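Local coordinates for CRISPR-associated endonuclease Cas9 (Campylobacter jejuni subsp. jejuni serotype O:2, PDB 5X2H), which is an RNA-guided endonuclease of CRISPR adaptive immunity that cuts the two strands of target DNA with an HNH and a RuvC-like nuclease domain, at residues T447-E452 against V498-K503. Numbering follows the deposited sequence.
With nucleotides of chain C.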
ATOM      1  N   THR A 447       2.516 -19.225   8.434  1.00 60.39           N
ATOM      2  CA  THR A 447       2.468 -19.198   9.888  1.00 61.58           C
ATOM      3  C   THR A 447       1.280 -18.368  10.355  1.00 62.69           C
ATOM      4  O   THR A 447       0.713 -17.572   9.601  1.00 60.65           O
ATOM      5  CB  THR A 447       3.765 -18.622  10.466  1.00 60.69           C
ATOM      6  OG1 THR A 447       3.788 -17.203  10.270  1.00 58.71           O
ATOM      7  CG2 THR A 447       4.976 -19.238   9.780  1.00 61.40           C
ATOM      8  N   TYR A 448       0.905 -18.557  11.621  1.00 68.07           N
ATOM      9  CA  TYR A 448      -0.176 -17.747  12.174  1.00 71.93           C
ATOM     10  C   TYR A 448       0.257 -16.323  12.496  1.00 71.03           C
ATOM     11  O   TYR A 448      -0.577 -15.531  12.948  1.00 73.39           O
ATOM     12  CB  TYR A 448      -0.764 -18.409  13.424  1.00 77.85           C
ATOM     13  CG  TYR A 448       0.248 -19.110  14.296  1.00 82.99           C
ATOM     14  CD1 TYR A 448       1.279 -18.404  14.901  1.00 86.54           C
ATOM     15  CD2 TYR A 448       0.165 -20.477  14.528  1.00 85.19           C
ATOM     16  CE1 TYR A 448       2.207 -19.040  15.702  1.00 89.00           C
ATOM     17  CE2 TYR A 448       1.086 -21.122  15.329  1.00 88.04           C
ATOM     18  CZ  TYR A 448       2.106 -20.397  15.913  1.00 89.54           C
ATOM     19  OH  TYR A 448       3.031 -21.028  16.712  1.00 90.33           O
ATOM     20  N   TYR A 449       1.529 -15.980  12.283  1.00 66.82           N
ATOM     21  CA  TYR A 449       1.980 -14.600  12.391  1.00 61.98           C
ATOM     22  C   TYR A 449       1.678 -13.785  11.143  1.00 63.11           C
ATOM     23  O   TYR A 449       1.966 -12.582  11.127  1.00 64.30           O
ATOM     24  CB  TYR A 449       3.486 -14.546  12.662  1.00 60.45           C
ATOM     25  CG  TYR A 449       3.927 -15.143  13.979  1.00 59.73           C
ATOM     26  CD1 TYR A 449       3.696 -14.480  15.177  1.00 60.05           C
ATOM     27  CD2 TYR A 449       4.600 -16.358  14.021  1.00 56.82           C
ATOM     28  CE1 TYR A 449       4.106 -15.018  16.384  1.00 58.84           C
ATOM     29  CE2 TYR A 449       5.016 -16.903  15.223  1.00 56.75           C
ATOM     30  CZ  TYR A 449       4.765 -16.228  16.401  1.00 57.22           C
ATOM     31  OH  TYR A 449       5.176 -16.766  17.598  1.00 57.58           O
ATOM     32  N   LYS A 450       1.108 -14.401  10.106  1.00 63.47           N
ATOM     33  CA  LYS A 450       0.980 -13.727   8.817  1.00 64.78           C
ATOM     34  C   LYS A 450       0.002 -12.562   8.887  1.00 65.20           C
ATOM     35  O   LYS A 450       0.327 -11.442   8.477  1.00 66.83           O
ATOM     36  CB  LYS A 450       0.549 -14.721   7.740  1.00 66.43           C
ATOM     37  CG  LYS A 450       0.268 -14.061   6.400  1.00 68.35           C
ATOM     38  CD  LYS A 450       1.480 -13.278   5.908  1.00 69.00           C
ATOM     39  CE  LYS A 450       1.098 -12.276   4.828  1.00 69.29           C
ATOM     40  NZ  LYS A 450       0.217 -11.191   5.351  1.00 67.25           N
ATOM     41  N   ASP A 451      -1.207 -12.807   9.398  1.00 64.81           N
ATOM     42  CA  ASP A 451      -2.236 -11.773   9.421  1.00 64.29           C
ATOM     43  C   ASP A 451      -1.841 -10.562  10.255  1.00 61.08           C
ATOM     44  O   ASP A 451      -2.494  -9.518  10.144  1.00 61.71           O
ATOM     45  CB  ASP A 451      -3.550 -12.357   9.944  1.00 68.78           C
ATOM     46  CG  ASP A 451      -4.003 -13.571   9.155  1.00 73.49           C
ATOM     47  OD1 ASP A 451      -3.526 -13.756   8.015  1.00 76.02           O
ATOM     48  OD2 ASP A 451      -4.839 -14.340   9.676  1.00 75.38           O
ATOM     49  N   GLU A 452      -0.792 -10.665  11.075  1.00 59.78           N
ATOM     50  CA  GLU A 452      -0.348  -9.530  11.874  1.00 60.02           C
ATOM     51  C   GLU A 452       0.373  -8.472  11.047  1.00 58.18           C
ATOM     52  O   GLU A 452       0.467  -7.320  11.486  1.00 60.46           O
ATOM     53  CB  GLU A 452       0.579 -10.001  12.995  1.00 63.20           C
ATOM     54  CG  GLU A 452       0.020 -11.106  13.871  1.00 64.75           C
ATOM     55  CD  GLU A 452       0.962 -11.463  15.003  1.00 68.87           C
ATOM     56  OE1 GLU A 452       1.935 -10.709  15.222  1.00 70.74           O
ATOM     57  OE2 GLU A 452       0.736 -12.493  15.671  1.00 72.09           O
ATOM     58  N   VAL A 498      10.584 -11.665  14.226  1.00 58.87           N
ATOM     59  CA  VAL A 498      11.450 -12.641  13.571  1.00 57.07           C
ATOM     60  C   VAL A 498      11.885 -13.715  14.559  1.00 59.52           C
ATOM     61  O   VAL A 498      11.993 -14.897  14.209  1.00 60.99           O
ATOM     62  CB  VAL A 498      12.659 -11.931  12.930  1.00 54.78           C
ATOM     63  CG1 VAL A 498      13.681 -12.943  12.450  1.00 55.67           C
ATOM     64  CG2 VAL A 498      12.202 -11.052  11.773  1.00 51.31           C
ATOM     65  N   LEU A 499      12.123 -13.325  15.812  1.00 60.99           N
ATOM     66  CA  LEU A 499      12.558 -14.281  16.825  1.00 63.87           C
ATOM     67  C   LEU A 499      11.457 -15.289  17.140  1.00 67.84           C
ATOM     68  O   LEU A 499      11.703 -16.502  17.156  1.00 70.47           O
ATOM     69  CB  LEU A 499      12.997 -13.535  18.085  1.00 67.49           C
ATOM     70  CG  LEU A 499      13.450 -14.361  19.291  1.00 74.58           C
ATOM     71  CD1 LEU A 499      14.696 -13.747  19.915  1.00 77.12           C
ATOM     72  CD2 LEU A 499      12.337 -14.470  20.326  1.00 75.48           C
ATOM     73  N   ASN A 500      10.238 -14.808  17.403  1.00 67.91           N
ATOM     74  CA  ASN A 500       9.130 -15.715  17.692  1.00 69.88           C
ATOM     75  C   ASN A 500       8.805 -16.588  16.488  1.00 66.59           C
ATOM     76  O   ASN A 500       8.459 -17.765  16.638  1.00 67.00           O
ATOM     77  CB  ASN A 500       7.894 -14.923  18.121  1.00 61.02           C
ATOM     78  CG  ASN A 500       8.070 -14.246  19.462  1.00 71.65           C
ATOM     79  OD1 ASN A 500       8.631 -14.822  20.395  1.00 72.70           O
ATOM     80  ND2 ASN A 500       7.585 -13.015  19.569  1.00 61.87           N
ATOM     81  N   TYR A 501       8.908 -16.022  15.285  1.00 62.67           N
ATOM     82  CA  TYR A 501       8.668 -16.782  14.064  1.00 62.19           C
ATOM     83  C   TYR A 501       9.730 -17.857  13.858  1.00 68.23           C
ATOM     84  O   TYR A 501       9.434 -18.922  13.305  1.00 72.01           O
ATOM     85  CB  TYR A 501       8.592 -15.798  12.891  1.00 56.07           C
ATOM     86  CG  TYR A 501       8.846 -16.317  11.490  1.00 54.67           C
ATOM     87  CD1 TYR A 501       8.207 -17.451  11.000  1.00 55.24           C
ATOM     88  CD2 TYR A 501       9.679 -15.615  10.627  1.00 51.73           C
ATOM     89  CE1 TYR A 501       8.434 -17.895   9.704  1.00 53.56           C
ATOM     90  CE2 TYR A 501       9.906 -16.045   9.338  1.00 50.88           C
ATOM     91  CZ  TYR A 501       9.283 -17.181   8.878  1.00 54.58           C
ATOM     92  OH  TYR A 501       9.524 -17.598   7.588  1.00 56.12           O
ATOM     93  N   THR A 502      10.952 -17.622  14.335  1.00 66.72           N
ATOM     94  CA  THR A 502      12.014 -18.603  14.142  1.00 65.85           C
ATOM     95  C   THR A 502      11.930 -19.735  15.160  1.00 69.76           C
ATOM     96  O   THR A 502      12.094 -20.906  14.800  1.00 71.21           O
ATOM     97  CB  THR A 502      13.380 -17.921  14.210  1.00 64.44           C
ATOM     98  OG1 THR A 502      13.441 -16.873  13.232  1.00 59.68           O
ATOM     99  CG2 THR A 502      14.492 -18.922  13.933  1.00 65.44           C
ATOM    100  N   LYS A 503      11.669 -19.419  16.430  1.00 71.18           N
ATOM    101  CA  LYS A 503      11.639 -20.465  17.445  1.00 73.30           C
ATOM    102  C   LYS A 503      10.341 -21.263  17.437  1.00 71.24           C
ATOM    103  O   LYS A 503      10.302 -22.354  18.012  1.00 72.34           O
ATOM    104  CB  LYS A 503      11.876 -19.875  18.839  1.00 77.88           C
ATOM    105  CG  LYS A 503      10.777 -18.967  19.371  1.00 79.43           C
ATOM    106  CD  LYS A 503      11.065 -18.607  20.824  1.00 83.13           C
ATOM    107  CE  LYS A 503      10.265 -17.400  21.293  1.00 86.23           C
ATOM    108  NZ  LYS A 503       8.802 -17.667  21.396  1.00 88.28           N
TER
ATOM    109  P    DC C  19      -3.505  -8.358  14.617  1.00 45.96           P
ATOM    110  OP1  DC C  19      -3.413  -9.784  15.003  1.00 45.94           O
ATOM    111  OP2  DC C  19      -4.364  -7.428  15.385  1.00 46.38           O
ATOM    112  O5'  DC C  19      -2.026  -7.750  14.575  1.00 49.13           O
ATOM    113  C5'  DC C  19      -1.673  -6.675  15.424  1.00 47.71           C
ATOM    114  C4'  DC C  19      -0.525  -5.882  14.828  1.00 46.15           C
ATOM    115  O4'  DC C  19      -1.043  -4.984  13.812  1.00 47.87           O
ATOM    116  C3'  DC C  19       0.208  -4.989  15.811  1.00 46.77           C
ATOM    117  O3'  DC C  19       1.269  -5.706  16.422  1.00 46.38           O
ATOM    118  C2'  DC C  19       0.726  -3.877  14.909  1.00 46.86           C
ATOM    119  C1'  DC C  19      -0.442  -3.706  13.945  1.00 47.94           C
ATOM    120  N1   DC C  19      -1.479  -2.733  14.426  1.00 49.91           N
ATOM    121  C2   DC C  19      -1.189  -1.364  14.443  1.00 52.67           C
ATOM    122  O2   DC C  19      -0.081  -0.973  14.054  1.00 56.51           O
ATOM    123  N3   DC C  19      -2.136  -0.500  14.885  1.00 51.76           N
ATOM    124  C4   DC C  19      -3.323  -0.955  15.293  1.00 48.36           C
ATOM    125  N4   DC C  19      -4.222  -0.063  15.720  1.00 46.61           N
ATOM    126  C5   DC C  19      -3.637  -2.345  15.286  1.00 46.07           C
ATOM    127  C6   DC C  19      -2.695  -3.190  14.848  1.00 48.23           C
ATOM    128  P    DA C  18      -8.815  -6.631  13.080  1.00 41.34           P
ATOM    129  OP1  DA C  18      -9.128  -7.994  13.566  1.00 40.19           O
ATOM    130  OP2  DA C  18      -9.023  -5.464  13.965  1.00 41.69           O
ATOM    131  O5'  DA C  18      -7.291  -6.608  12.597  1.00 39.56           O
ATOM    132  C5'  DA C  18      -6.809  -7.617  11.717  1.00 37.82           C
ATOM    133  C4'  DA C  18      -5.357  -7.357  11.359  1.00 41.14           C
ATOM    134  O4'  DA C  18      -5.265  -6.172  10.528  1.00 41.62           O
ATOM    135  C3'  DA C  18      -4.460  -7.075  12.545  1.00 41.49           C
ATOM    136  O3'  DA C  18      -3.979  -8.295  13.085  1.00 42.35           O
ATOM    137  C2'  DA C  18      -3.340  -6.252  11.915  1.00 42.99           C
ATOM    138  C1'  DA C  18      -4.096  -5.441  10.861  1.00 42.71           C
ATOM    139  N9   DA C  18      -4.493  -4.105  11.311  1.00 47.63           N
ATOM    140  C8   DA C  18      -5.721  -3.722  11.777  1.00 49.09           C
ATOM    141  N7   DA C  18      -5.792  -2.453  12.106  1.00 49.67           N
ATOM    142  C5   DA C  18      -4.523  -1.966  11.831  1.00 49.28           C
ATOM    143  C6   DA C  18      -3.947  -0.683  11.957  1.00 49.28           C
ATOM    144  N6   DA C  18      -4.613   0.383  12.416  1.00 45.52           N
ATOM    145  N1   DA C  18      -2.653  -0.542  11.597  1.00 49.90           N
ATOM    146  C2   DA C  18      -1.990  -1.609  11.137  1.00 49.42           C
ATOM    147  N3   DA C  18      -2.423  -2.858  10.969  1.00 50.00           N
ATOM    148  C4   DA C  18      -3.710  -2.971  11.339  1.00 49.24           C
TER
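Tyr449, in the loop that leads to helix 456-476, meets Tyr501 of helix 493-505 with their CA atoms 7.2 Å apart. A type I turn from Thr447 to Lys450 is closed by Lys450 N to Thr447 O at 3.2 Å, and Thr447 and Tyr449 both point their side chains toward the helix. The ring of Tyr449 reaches across with CG anti to its own carbonyl carbon (chi1 -64°). Its OH lies 3.3 Å from Asn500 CB, while CE2 rests 3.8 Å from Tyr501 CA, so the CD2-CE2 side of the ring lies against the Tyr501 backbone and its phenolic end against Asn500. The hydroxyl itself hydrogen-bonds to Asp504 OD2, one turn beyond Asn500; Tyr448 OH bonds to the same oxygen. Thr447 makes the second point of contact: its methyl CG2 touches the Tyr501 ring at CE1 (3.7 Å), whereas OG1 turns back to accept from Tyr449 N at 3.3 Å, an ST turn, and also bonds with Phe444 O. Tyr501 is held at its hydroxyl by Pro442 O and meets Phe444 edge-to-face. On the helix, Lys503 NZ donates to Asn500 OD1 at 3.0 Å. Beyond the turn, Glu452 CG lies 3.8 Å from OP1 of DC19 in chain C, beside the DNA backbone. With no hydrogen bond between them, this DNA-flanking loop and a helix of the RuvC region are joined by van der Waals packing, and the tyrosine hydroxyls are satisfied by partners around the interface.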